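Local structure of pectate lyase (Pectobacterium carotovorum, 4U49) at residues D23-L28 against K101-S106; T41-V46 against T92-N97; A119-C124 against K133-G138; A128-K133 against P155-E160. The protein probably cleaves pectate and methylated pectins by calcium-dependent elimination within the polygalacturonan chain, releasing oligosaccharides with unsaturated ends. All coordinates share one frame; numbering follows the deposited sequence.

Contact 1: D23-L28 against K101-S106; sequences DTMLML and KSNAAS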
loop_
_atom_site.group_PDB
_atom_site.type_symbol
_atom_site.label_atom_id
_atom_site.label_comp_id
_atom_site.label_asym_id
_atom_site.label_seq_id
_atom_site.Cartn_x
_atom_site.Cartn_y
_atom_site.Cartn_z
ATOM N N ASP A 23 -17.979 -10.832 -7.056
ATOM C CA ASP A 23 -17.932 -10.680 -5.609
ATOM C C ASP A 23 -17.009 -9.534 -5.215
ATOM O O ASP A 23 -16.018 -9.254 -5.888
ATOM C CB ASP A 23 -17.466 -11.974 -4.934
ATOM C CG ASP A 23 -18.480 -13.099 -5.053
ATOM O OD1 ASP A 23 -19.531 -13.032 -4.377
ATOM O OD2 ASP A 23 -18.220 -14.059 -5.810
ATOM N N THR A 24 -17.352 -8.871 -4.120
ATOM C CA THR A 24 -16.465 -7.895 -3.511
ATOM C C THR A 24 -16.101 -8.395 -2.123
ATOM O O THR A 24 -16.983 -8.687 -1.314
ATOM C CB THR A 24 -17.111 -6.507 -3.415
ATOM O OG1 THR A 24 -17.418 -6.031 -4.732
ATOM C CG2 THR A 24 -16.167 -5.528 -2.733
ATOM N N MET A 25 -14.804 -8.521 -1.863
ATOM C CA MET A 25 -14.325 -8.957 -0.559
ATOM C C MET A 25 -13.911 -7.764 0.280
ATOM O O MET A 25 -12.951 -7.068 -0.050
ATOM C CB MET A 25 -13.149 -9.923 -0.701
ATOM C CG MET A 25 -12.467 -10.249 0.619
ATOM S SD MET A 25 -13.400 -11.411 1.633
ATOM C CE MET A 25 -12.464 -11.356 3.158
ATOM N N LEU A 26 -14.640 -7.535 1.367
ATOM C CA LEU A 26 -14.359 -6.430 2.275
ATOM C C LEU A 26 -13.674 -6.919 3.547
ATOM O O LEU A 26 -14.122 -7.879 4.175
ATOM C CB LEU A 26 -15.657 -5.692 2.627
ATOM C CG LEU A 26 -15.582 -4.565 3.659
ATOM C CD1 LEU A 26 -14.715 -3.425 3.151
ATOM C CD2 LEU A 26 -16.981 -4.070 4.003
ATOM N N MET A 27 -12.586 -6.249 3.913
ATOM C CA MET A 27 -11.877 -6.506 5.163
ATOM C C MET A 27 -11.736 -5.199 5.933
ATOM O O MET A 27 -11.845 -4.122 5.349
ATOM C CB MET A 27 -10.493 -7.102 4.900
ATOM C CG MET A 27 -10.484 -8.302 3.982
ATOM S SD MET A 27 -8.850 -9.058 3.905
ATOM C CE MET A 27 -7.821 -7.630 3.583
ATOM N N LEU A 28 -11.476 -5.278 7.234
ATOM C CA LEU A 28 -11.276 -4.053 7.996
ATOM C C LEU A 28 -10.147 -4.146 9.012
ATOM O O LEU A 28 -9.715 -5.232 9.400
ATOM C CB LEU A 28 -12.574 -3.640 8.701
ATOM C CG LEU A 28 -13.340 -4.618 9.590
ATOM C CD1 LEU A 28 -12.713 -4.726 10.978
ATOM C CD2 LEU A 28 -14.798 -4.189 9.698
ATOM N N LYS A 101 -23.232 -6.005 -3.725
ATOM C CA LYS A 101 -22.945 -5.828 -2.307
ATOM C C LYS A 101 -21.805 -6.734 -1.862
ATOM O O LYS A 101 -21.743 -7.905 -2.237
ATOM C CB LYS A 101 -24.194 -6.109 -1.469
ATOM C CG LYS A 101 -25.403 -5.267 -1.858
ATOM C CD LYS A 101 -26.613 -5.595 -0.995
ATOM C CE LYS A 101 -27.049 -7.040 -1.184
ATOM N NZ LYS A 101 -28.224 -7.377 -0.338
ATOM N N SER A 102 -20.901 -6.186 -1.057
ATOM C CA SER A 102 -19.815 -6.977 -0.496
ATOM C C SER A 102 -20.327 -7.893 0.606
ATOM O O SER A 102 -21.493 -7.829 0.990
ATOM C CB SER A 102 -18.729 -6.070 0.076
ATOM O OG SER A 102 -19.196 -5.441 1.258
ATOM N N ASN A 103 -19.441 -8.738 1.119
ATOM C CA ASN A 103 -19.699 -9.427 2.373
ATOM C C ASN A 103 -19.839 -8.404 3.488
ATOM O O ASN A 103 -19.312 -7.293 3.389
ATOM C CB ASN A 103 -18.567 -10.399 2.699
ATOM C CG ASN A 103 -17.219 -9.707 2.790
ATOM O OD1 ASN A 103 -16.692 -9.233 1.787
ATOM N ND2 ASN A 103 -16.654 -9.650 3.994
ATOM N N ALA A 104 -20.551 -8.771 4.544
ATOM C CA ALA A 104 -20.552 -7.969 5.757
ATOM C C ALA A 104 -19.219 -8.166 6.466
ATOM O O ALA A 104 -18.743 -9.292 6.602
ATOM C CB ALA A 104 -21.711 -8.355 6.664
ATOM N N ALA A 105 -18.604 -7.069 6.891
ATOM C CA ALA A 105 -17.355 -7.133 7.637
ATOM C C ALA A 105 -17.581 -6.596 9.040
ATOM O O ALA A 105 -18.152 -5.522 9.212
ATOM C CB ALA A 105 -16.262 -6.346 6.929
ATOM N N SER A 106 -17.135 -7.351 10.040
ATOM C CA SER A 106 -17.335 -6.976 11.436
ATOM C C SER A 106 -16.039 -6.542 12.106
ATOM O O SER A 106 -14.977 -7.114 11.855
ATOM C CB SER A 106 -17.948 -8.141 12.219
ATOM O OG SER A 106 -18.073 -7.818 13.593
HETATM O O HOH W 1 -19.876 -9.822 -2.913
#
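Polar bonding centres on the carboxamide of Asn-103, which grips both backbone polar atoms of one residue, Leu-26. Asn-103 OD1 takes the Leu-26 N-H at 2.7 Å, nearly straight at 175° and on an in-plane lone pair. ND2 of Asn-103 gives a hydrogen to Leu-26 O at 3.1 Å, again on a lone pair and near its own amide plane. Bonds to both the oxygen and the nitrogen fix the flip of the group, and chi1 of 58°, the crowded position between backbone N and carbonyl carbon, brings it there. Asn-103 N adds a weak bond to Thr-24 O, 3.5 Å long, and one water joins Thr-24 N to Lys-101 O.

Strands 24-31 and 99-106 are outer strands of two antiparallel sheets whose order matches a fibronectin type III sandwich; the first and last strands meet here, running the same way 21° apart, and a side-chain amide supplies the best bonds between them.

Apolar contact comes from two leucines on one methyl: Leu-26 CD2 and Leu-28 CD2 each lie 3.8 Å from Ala-105 CB. Leu-28 CD1 also rests on Ser-106 O at 3.4 Å. Beside them Thr-24 CG2 touches Ser-102 CB.

Contact 2: T41-V46 against T92-N97; sequences TDAGNV and TVSGNN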
loop_
_atom_site.group_PDB
_atom_site.type_symbol
_atom_site.label_atom_id
_atom_site.label_comp_id
_atom_site.label_asym_id
_atom_site.label_seq_id
_atom_site.Cartn_x
_atom_site.Cartn_y
_atom_site.Cartn_z
ATOM N N THR A 41 -12.606 -5.981 -5.702
ATOM C CA THR A 41 -13.784 -6.349 -6.467
ATOM C C THR A 41 -13.371 -6.760 -7.877
ATOM O O THR A 41 -12.363 -6.284 -8.403
ATOM C CB THR A 41 -14.807 -5.190 -6.526
ATOM O OG1 THR A 41 -16.030 -5.651 -7.117
ATOM C CG2 THR A 41 -14.259 -4.021 -7.329
ATOM N N ASP A 42 -14.132 -7.667 -8.475
ATOM C CA ASP A 42 -13.879 -8.056 -9.855
ATOM C C ASP A 42 -15.040 -7.627 -10.738
ATOM O O ASP A 42 -15.087 -7.959 -11.922
ATOM C CB ASP A 42 -13.642 -9.564 -9.967
ATOM C CG ASP A 42 -14.629 -10.374 -9.154
ATOM O OD1 ASP A 42 -15.797 -9.952 -9.035
ATOM O OD2 ASP A 42 -14.232 -11.433 -8.627
ATOM N N ALA A 43 -15.980 -6.895 -10.147
ATOM C CA ALA A 43 -17.060 -6.286 -10.909
ATOM C C ALA A 43 -16.455 -5.314 -11.909
ATOM O O ALA A 43 -15.676 -4.435 -11.540
ATOM C CB ALA A 43 -18.043 -5.578 -9.991
ATOM N N GLY A 44 -16.791 -5.487 -13.180
ATOM C CA GLY A 44 -16.229 -4.644 -14.213
ATOM C C GLY A 44 -17.038 -3.380 -14.400
ATOM O O GLY A 44 -18.219 -3.338 -14.043
ATOM N N ASN A 45 -16.391 -2.347 -14.934
ATOM C CA ASN A 45 -17.089 -1.160 -15.411
ATOM C C ASN A 45 -17.804 -0.396 -14.294
ATOM O O ASN A 45 -18.949 0.019 -14.451
ATOM C CB ASN A 45 -18.085 -1.576 -16.500
ATOM C CG ASN A 45 -18.517 -0.427 -17.384
ATOM O OD1 ASN A 45 -17.794 0.556 -17.550
ATOM N ND2 ASN A 45 -19.706 -0.550 -17.967
ATOM N N VAL A 46 -17.131 -0.208 -13.162
ATOM C CA VAL A 46 -17.774 0.428 -12.019
ATOM C C VAL A 46 -17.760 1.954 -12.160
ATOM O O VAL A 46 -16.823 2.538 -12.711
ATOM C CB VAL A 46 -17.110 0.004 -10.679
ATOM C CG1 VAL A 46 -16.692 -1.459 -10.731
ATOM C CG2 VAL A 46 -15.922 0.863 -10.364
ATOM N N THR A 92 -20.883 -1.677 -4.929
ATOM C CA THR A 92 -20.344 -1.108 -6.156
ATOM C C THR A 92 -21.448 -0.976 -7.192
ATOM O O THR A 92 -22.282 -1.868 -7.345
ATOM C CB THR A 92 -19.199 -1.952 -6.738
ATOM O OG1 THR A 92 -19.706 -3.223 -7.159
ATOM C CG2 THR A 92 -18.106 -2.153 -5.702
ATOM N N VAL A 93 -21.456 0.151 -7.892
ATOM C CA VAL A 93 -22.432 0.384 -8.947
ATOM C C VAL A 93 -21.723 0.383 -10.296
ATOM O O VAL A 93 -20.759 1.121 -10.500
ATOM C CB VAL A 93 -23.182 1.711 -8.738
ATOM C CG1 VAL A 93 -24.266 1.884 -9.790
ATOM C CG2 VAL A 93 -23.783 1.761 -7.341
ATOM N N SER A 94 -22.192 -0.464 -11.206
ATOM C CA SER A 94 -21.566 -0.607 -12.514
ATOM C C SER A 94 -22.348 0.144 -13.583
ATOM O O SER A 94 -23.447 0.636 -13.329
ATOM C CB SER A 94 -21.442 -2.083 -12.892
ATOM O OG SER A 94 -20.525 -2.754 -12.044
ATOM N N GLY A 95 -21.779 0.219 -14.782
ATOM C CA GLY A 95 -22.395 0.943 -15.881
ATOM C C GLY A 95 -23.705 0.351 -16.360
ATOM O O GLY A 95 -24.542 1.056 -16.924
ATOM N N ASN A 96 -23.887 -0.947 -16.140
ATOM C CA ASN A 96 -25.143 -1.604 -16.485
ATOM C C ASN A 96 -26.178 -1.436 -15.376
ATOM O O ASN A 96 -27.202 -2.120 -15.366
ATOM C CB ASN A 96 -24.914 -3.091 -16.769
ATOM C CG ASN A 96 -24.291 -3.823 -15.596
ATOM O OD1 ASN A 96 -24.039 -3.235 -14.544
ATOM N ND2 ASN A 96 -24.053 -5.121 -15.766
ATOM N N ASN A 97 -25.876 -0.528 -14.447
ATOM C CA ASN A 97 -26.730 -0.177 -13.308
ATOM C C ASN A 97 -26.841 -1.267 -12.238
ATOM O O ASN A 97 -27.576 -1.108 -11.263
ATOM C CB ASN A 97 -28.137 0.207 -13.784
ATOM C CG ASN A 97 -28.130 1.380 -14.745
ATOM O OD1 ASN A 97 -27.224 2.215 -14.720
ATOM N ND2 ASN A 97 -29.145 1.451 -15.600
#
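Where the loop after strand 34-41 turns into strand 46-54, it meets the end of strand 87-94, within a sandwich whose strand order is that of fibronectin type III; the meeting place is the start of an antiparallel pairing. Thr-92, Val-46 and Ser-94 bury the most surface.

Thr-92 points at the loop from inside the sandwich. Thr-92 OG1 sits in the crowded position between backbone N and carbonyl carbon, chi1 66°, and meets the methyl CB of Ala-43 at 4.0 Å. The other branch, Thr-92 CG2, approaches Thr-41 OG1 at 4.3 Å, which is packing and nothing more: that hydroxyl oxygen bonds to Thr-24 OG1 and also accepts from Ala-43 N, closing an ST turn that shapes the first part of the loop. Leu-100 of the neighbouring strand packs on Thr-41, Ala-43 and Thr-92 alike.

Val-46 forms a non-hydrogen-bonded antiparallel pair with Ser-94, the two side chains diverging. Its contact is therefore made largely by the backbone, with Val-46 CA offering a CH...O contact to Val-93 O at 3.4 Å.

Ser-94 opens a type I turn that runs to Asn-97. Ser-94 OG, anti to the carbonyl carbon, lies 3.1 Å from Gly-44 O, a possible hydrogen bond, its one proton having another acceptor within reach. Next to it, Asn-45 takes up a left-handed backbone conformation, and its carbonyl oxygen O receives the Gly-95 N-H at 2.9 Å, with the donor nearly along the C=O axis but the bond bent to 139° at the hydrogen.

Contact 3: A119-C124 against K133-G138; sequences AASPEC and KTVDCG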
loop_
_atom_site.group_PDB
_atom_site.type_symbol
_atom_site.label_atom_id
_atom_site.label_comp_id
_atom_site.label_asym_id
_atom_site.label_seq_id
_atom_site.Cartn_x
_atom_site.Cartn_y
_atom_site.Cartn_z
ATOM N N ALA A 119 -12.700 -21.290 1.792
ATOM C CA ALA A 119 -12.859 -20.145 0.899
ATOM C C ALA A 119 -11.501 -19.691 0.357
ATOM O O ALA A 119 -11.398 -19.206 -0.769
ATOM C CB ALA A 119 -13.554 -19.018 1.612
ATOM N N ALA A 120 -10.452 -19.874 1.152
ATOM C CA ALA A 120 -9.114 -19.438 0.757
ATOM C C ALA A 120 -8.500 -20.448 -0.196
ATOM O O ALA A 120 -8.708 -21.648 -0.042
ATOM C CB ALA A 120 -8.218 -19.247 1.985
ATOM N N SER A 121 -7.762 -19.954 -1.187
ATOM C CA SER A 121 -7.011 -20.815 -2.099
ATOM C C SER A 121 -6.000 -21.651 -1.328
ATOM O O SER A 121 -5.396 -21.167 -0.375
ATOM C CB SER A 121 -6.293 -19.984 -3.169
ATOM O OG SER A 121 -5.297 -20.747 -3.840
ATOM N N PRO A 122 -5.820 -22.918 -1.734
ATOM C CA PRO A 122 -4.876 -23.816 -1.058
ATOM C C PRO A 122 -3.433 -23.313 -1.111
ATOM O O PRO A 122 -2.616 -23.706 -0.279
ATOM C CB PRO A 122 -5.026 -25.134 -1.833
ATOM C CG PRO A 122 -5.662 -24.760 -3.134
ATOM C CD PRO A 122 -6.547 -23.598 -2.818
ATOM N N GLU A 123 -3.128 -22.446 -2.071
ATOM C CA GLU A 123 -1.776 -21.925 -2.208
ATOM C C GLU A 123 -1.512 -20.765 -1.250
ATOM O O GLU A 123 -0.372 -20.326 -1.103
ATOM C CB GLU A 123 -1.514 -21.493 -3.652
ATOM C CG GLU A 123 -1.482 -22.654 -4.641
ATOM C CD GLU A 123 -0.962 -22.253 -6.011
ATOM O OE1 GLU A 123 0.097 -21.587 -6.081
ATOM O OE2 GLU A 123 -1.616 -22.600 -7.017
ATOM N N CYS A 124 -2.562 -20.277 -0.595
ATOM C CA CYS A 124 -2.415 -19.229 0.414
ATOM C C CYS A 124 -1.789 -19.766 1.693
ATOM O O CYS A 124 -2.486 -20.031 2.671
ATOM C CB CYS A 124 -3.765 -18.591 0.740
ATOM S SG CYS A 124 -4.260 -17.277 -0.380
ATOM N N LYS A 133 -0.266 -16.876 -11.802
ATOM C CA LYS A 133 -1.672 -17.067 -11.479
ATOM C C LYS A 133 -2.151 -16.049 -10.456
ATOM O O LYS A 133 -1.354 -15.322 -9.863
ATOM C CB LYS A 133 -1.922 -18.484 -10.955
ATOM C CG LYS A 133 -1.352 -18.743 -9.577
ATOM C CD LYS A 133 -1.489 -20.204 -9.189
ATOM C CE LYS A 133 -0.684 -21.099 -10.118
ATOM N NZ LYS A 133 -0.708 -22.516 -9.671
ATOM N N THR A 134 -3.465 -16.008 -10.263
ATOM C CA THR A 134 -4.080 -15.141 -9.268
ATOM C C THR A 134 -4.623 -15.982 -8.123
ATOM O O THR A 134 -5.335 -16.958 -8.346
ATOM C CB THR A 134 -5.211 -14.299 -9.877
ATOM O OG1 THR A 134 -4.660 -13.389 -10.839
ATOM C CG2 THR A 134 -5.942 -13.509 -8.798
ATOM N N VAL A 135 -4.283 -15.602 -6.897
ATOM C CA VAL A 135 -4.675 -16.378 -5.730
ATOM C C VAL A 135 -5.460 -15.528 -4.729
ATOM O O VAL A 135 -5.022 -14.448 -4.340
ATOM C CB VAL A 135 -3.436 -16.996 -5.059
ATOM C CG1 VAL A 135 -3.774 -17.528 -3.698
ATOM C CG2 VAL A 135 -2.865 -18.105 -5.936
ATOM N N ASP A 136 -6.631 -16.027 -4.334
ATOM C CA ASP A 136 -7.523 -15.332 -3.409
ATOM C C ASP A 136 -7.422 -15.960 -2.020
ATOM O O ASP A 136 -7.843 -17.097 -1.815
ATOM C CB ASP A 136 -8.968 -15.390 -3.925
ATOM C CG ASP A 136 -9.916 -14.463 -3.172
ATOM O OD1 ASP A 136 -9.610 -14.058 -2.034
ATOM O OD2 ASP A 136 -10.991 -14.148 -3.727
ATOM N N CYS A 137 -6.867 -15.217 -1.068
ATOM C CA CYS A 137 -6.650 -15.755 0.272
ATOM C C CYS A 137 -7.883 -15.646 1.164
ATOM O O CYS A 137 -7.851 -16.050 2.326
ATOM C CB CYS A 137 -5.464 -15.055 0.933
ATOM S SG CYS A 137 -3.912 -15.319 0.052
ATOM N N GLY A 138 -8.960 -15.085 0.622
ATOM C CA GLY A 138 -10.244 -15.071 1.304
ATOM C C GLY A 138 -10.255 -14.400 2.663
ATOM O O GLY A 138 -11.121 -14.680 3.491
#
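Two carboxylates are the flat groups here, and they are met differently. Glu-123 reaches tip to tip toward Lys-133, and Glu-123 OE2 uses its syn lone pair in a salt bridge of 2.8 Å to Lys-133 NZ. Lys-133 bends at chi3 (63°) on the way to NZ, and its CD lies 3.2 Å from Glu-123 OE2. Asp-136 is instead approached from above its plane, its OD1 accepting Gly-138 N at 2.9 Å in an Asx turn; the same oxygen has a second donor in Asn-166.

Between these ends the Cys-124–Cys-137 disulfide ties the segments covalently, with a chi3 of -89° giving it left-handed twist. Val-135 CG1 presses against the sulfur of Cys-124 at 3.4 Å and also touches Ser-121 CB. The Ser-121 N-H makes a straight bond of 2.9 Å to Asp-136 O, while Ser-121 OG accepts from Glu-123 N in an ST turn at the head of a type I turn.

In the parallel beta-helix of this lyase family, residues 119-124 thus lie as a loop fastened to strand 134-136. That strand pairs with strand 163-165 through its backbone, Ile-164 packs on Cys-137, and Ile-130 of strand 128-131 packs against Val-135 and Glu-123.

Contact 4: A128-K133 against P155-E160; sequences AVIKDK and PVITLE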
loop_
_atom_site.group_PDB
_atom_site.type_symbol
_atom_site.label_atom_id
_atom_site.label_comp_id
_atom_site.label_asym_id
_atom_site.label_seq_id
_atom_site.Cartn_x
_atom_site.Cartn_y
_atom_site.Cartn_z
ATOM N N ALA A 128 4.718 -19.070 0.900
ATOM C CA ALA A 128 4.384 -19.632 -0.407
ATOM C C ALA A 128 5.054 -18.891 -1.560
ATOM O O ALA A 128 5.297 -17.687 -1.486
ATOM C CB ALA A 128 2.874 -19.636 -0.607
ATOM N N VAL A 129 5.350 -19.632 -2.623
ATOM C CA VAL A 129 5.809 -19.044 -3.873
ATOM C C VAL A 129 4.745 -19.292 -4.934
ATOM O O VAL A 129 4.460 -20.434 -5.292
ATOM C CB VAL A 129 7.159 -19.623 -4.336
ATOM C CG1 VAL A 129 7.545 -19.046 -5.688
ATOM C CG2 VAL A 129 8.242 -19.340 -3.311
ATOM N N ILE A 130 4.146 -18.212 -5.420
ATOM C CA ILE A 130 3.022 -18.300 -6.339
ATOM C C ILE A 130 3.423 -17.774 -7.710
ATOM O O ILE A 130 3.936 -16.661 -7.825
ATOM C CB ILE A 130 1.817 -17.511 -5.804
ATOM C CG1 ILE A 130 1.410 -18.044 -4.428
ATOM C CG2 ILE A 130 0.655 -17.573 -6.778
ATOM C CD1 ILE A 130 0.457 -17.139 -3.683
ATOM N N LYS A 131 3.196 -18.581 -8.744
ATOM C CA LYS A 131 3.672 -18.254 -10.088
ATOM C C LYS A 131 2.569 -18.244 -11.140
ATOM O O LYS A 131 1.744 -19.158 -11.197
ATOM C CB LYS A 131 4.753 -19.245 -10.525
ATOM C CG LYS A 131 5.619 -19.785 -9.405
ATOM C CD LYS A 131 6.502 -20.913 -9.914
ATOM C CE LYS A 131 6.811 -21.917 -8.814
ATOM N NZ LYS A 131 7.991 -21.508 -8.002
ATOM N N ASP A 132 2.573 -17.201 -11.968
ATOM C CA ASP A 132 1.734 -17.116 -13.162
ATOM C C ASP A 132 0.256 -17.396 -12.906
ATOM O O ASP A 132 -0.400 -18.069 -13.700
ATOM C CB ASP A 132 2.258 -18.079 -14.233
ATOM C CG ASP A 132 3.679 -17.766 -14.648
ATOM O OD1 ASP A 132 3.978 -16.578 -14.888
ATOM O OD2 ASP A 132 4.500 -18.702 -14.728
ATOM N N LYS A 133 -0.266 -16.876 -11.802
ATOM C CA LYS A 133 -1.672 -17.067 -11.479
ATOM C C LYS A 133 -2.151 -16.049 -10.456
ATOM O O LYS A 133 -1.354 -15.322 -9.863
ATOM C CB LYS A 133 -1.922 -18.484 -10.955
ATOM C CG LYS A 133 -1.352 -18.743 -9.577
ATOM C CD LYS A 133 -1.489 -20.204 -9.189
ATOM C CE LYS A 133 -0.684 -21.099 -10.118
ATOM N NZ LYS A 133 -0.708 -22.516 -9.671
ATOM N N PRO A 155 10.267 -13.513 2.881
ATOM C CA PRO A 155 8.949 -12.971 2.536
ATOM C C PRO A 155 7.831 -13.889 3.019
ATOM O O PRO A 155 8.003 -15.108 3.016
ATOM C CB PRO A 155 8.984 -12.893 1.008
ATOM C CG PRO A 155 10.025 -13.878 0.597
ATOM C CD PRO A 155 11.047 -13.893 1.691
ATOM N N VAL A 156 6.712 -13.312 3.445
ATOM C CA VAL A 156 5.542 -14.100 3.810
ATOM C C VAL A 156 4.930 -14.679 2.538
ATOM O O VAL A 156 4.380 -15.779 2.539
ATOM C CB VAL A 156 4.499 -13.258 4.577
ATOM C CG1 VAL A 156 3.276 -14.097 4.935
ATOM C CG2 VAL A 156 5.122 -12.662 5.832
ATOM N N ILE A 157 5.048 -13.928 1.448
ATOM C CA ILE A 157 4.555 -14.358 0.146
ATOM C C ILE A 157 5.519 -13.926 -0.954
ATOM O O ILE A 157 5.969 -12.780 -0.974
ATOM C CB ILE A 157 3.155 -13.774 -0.159
ATOM C CG1 ILE A 157 2.102 -14.347 0.792
ATOM C CG2 ILE A 157 2.762 -14.051 -1.601
ATOM C CD1 ILE A 157 1.743 -15.787 0.507
ATOM N N THR A 158 5.839 -14.845 -1.862
ATOM C CA THR A 158 6.618 -14.508 -3.049
ATOM C C THR A 158 5.752 -14.650 -4.295
ATOM O O THR A 158 5.099 -15.676 -4.501
ATOM C CB THR A 158 7.874 -15.397 -3.195
ATOM O OG1 THR A 158 8.763 -15.154 -2.100
ATOM C CG2 THR A 158 8.600 -15.087 -4.501
ATOM N N LEU A 159 5.736 -13.606 -5.113
ATOM C CA LEU A 159 4.960 -13.601 -6.343
ATOM C C LEU A 159 5.880 -13.600 -7.553
ATOM O O LEU A 159 6.749 -12.741 -7.682
ATOM C CB LEU A 159 4.034 -12.381 -6.397
ATOM C CG LEU A 159 3.065 -12.163 -5.236
ATOM C CD1 LEU A 159 2.356 -10.823 -5.384
ATOM C CD2 LEU A 159 2.057 -13.302 -5.149
ATOM N N GLU A 160 5.686 -14.569 -8.440
ATOM C CA GLU A 160 6.394 -14.589 -9.711
ATOM C C GLU A 160 5.396 -14.433 -10.844
ATOM O O GLU A 160 4.723 -15.395 -11.218
ATOM C CB GLU A 160 7.196 -15.881 -9.866
ATOM C CG GLU A 160 8.302 -16.026 -8.838
ATOM C CD GLU A 160 9.108 -17.294 -9.018
ATOM O OE1 GLU A 160 8.566 -18.270 -9.576
ATOM O OE2 GLU A 160 10.285 -17.311 -8.603
HETATM O O HOH W 2 8.178 -16.989 -0.209
#
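Four backbone bonds make the first shell, alternating in direction as a parallel ladder requires. Thr-158 N gives to Ala-128 O at 2.9 Å and Ile-130 N to Thr-158 O at 2.9 Å. Glu-160 N gives to Ile-130 O at 2.8 Å, and Asp-132 N to Glu-160 O at 2.9 Å. Each donor lies nearly along the acceptor's C=O axis.

Side chains fall on two faces. On the outer one Val-129 CG2 lies alongside Thr-158 CB at 4.0 Å, and Lys-131 runs beside Glu-160, pointing the same way. Lys-131 CG comes to 3.3 Å from Glu-160 OE1; beyond it the chain bends at chi4 (-86°), and NZ makes a long salt bridge to the same oxygen. A water links Ala-128 O and Thr-158 OG1.

These strands, 18° apart, are neighbours in a parallel beta-helix, and Ile-130, Ile-157 and Leu-159 turn to its interior. Ile-130 CB meets Leu-159 CD2 at 4.3 Å.

Further out, Ile-164 packs on Ile-157 and Leu-159, strand 178-182 continues the sheet beyond 157-160, and Asn-161 bonds Asp-132 OD1. The side chain of Val-156 is about 10 Å from that of Ile-195, a calcium-binding residue of this protein, though no calcium is bound here.

How the contacts relate
Contacts 1 and 2 belong to the N-terminal sandwich, contacts 3 and 4 to the beta-helix. Contact 1 is the buried one; the other three are partly exposed. The sandwich pair share a sheet, since strands 87-94 and 99-106 are neighbours, and they touch directly through Asp-23 N and Asp-42 OD1, probably hydrogen-bonded at 3.1 Å. Contacts 3 and 4 share Lys-133 and alternate along the chain, with Glu-123 O packing on Ala-128 CB where they meet. Chemistry follows place: a side-chain amide joins outer strands in contact 1, turns dominate contact 2, a disulfide and salt bridge hold the loop of contact 3, and contact 4 is a regular parallel ladder. Met-25 CE against Gly-138 O links contacts 1 and 3.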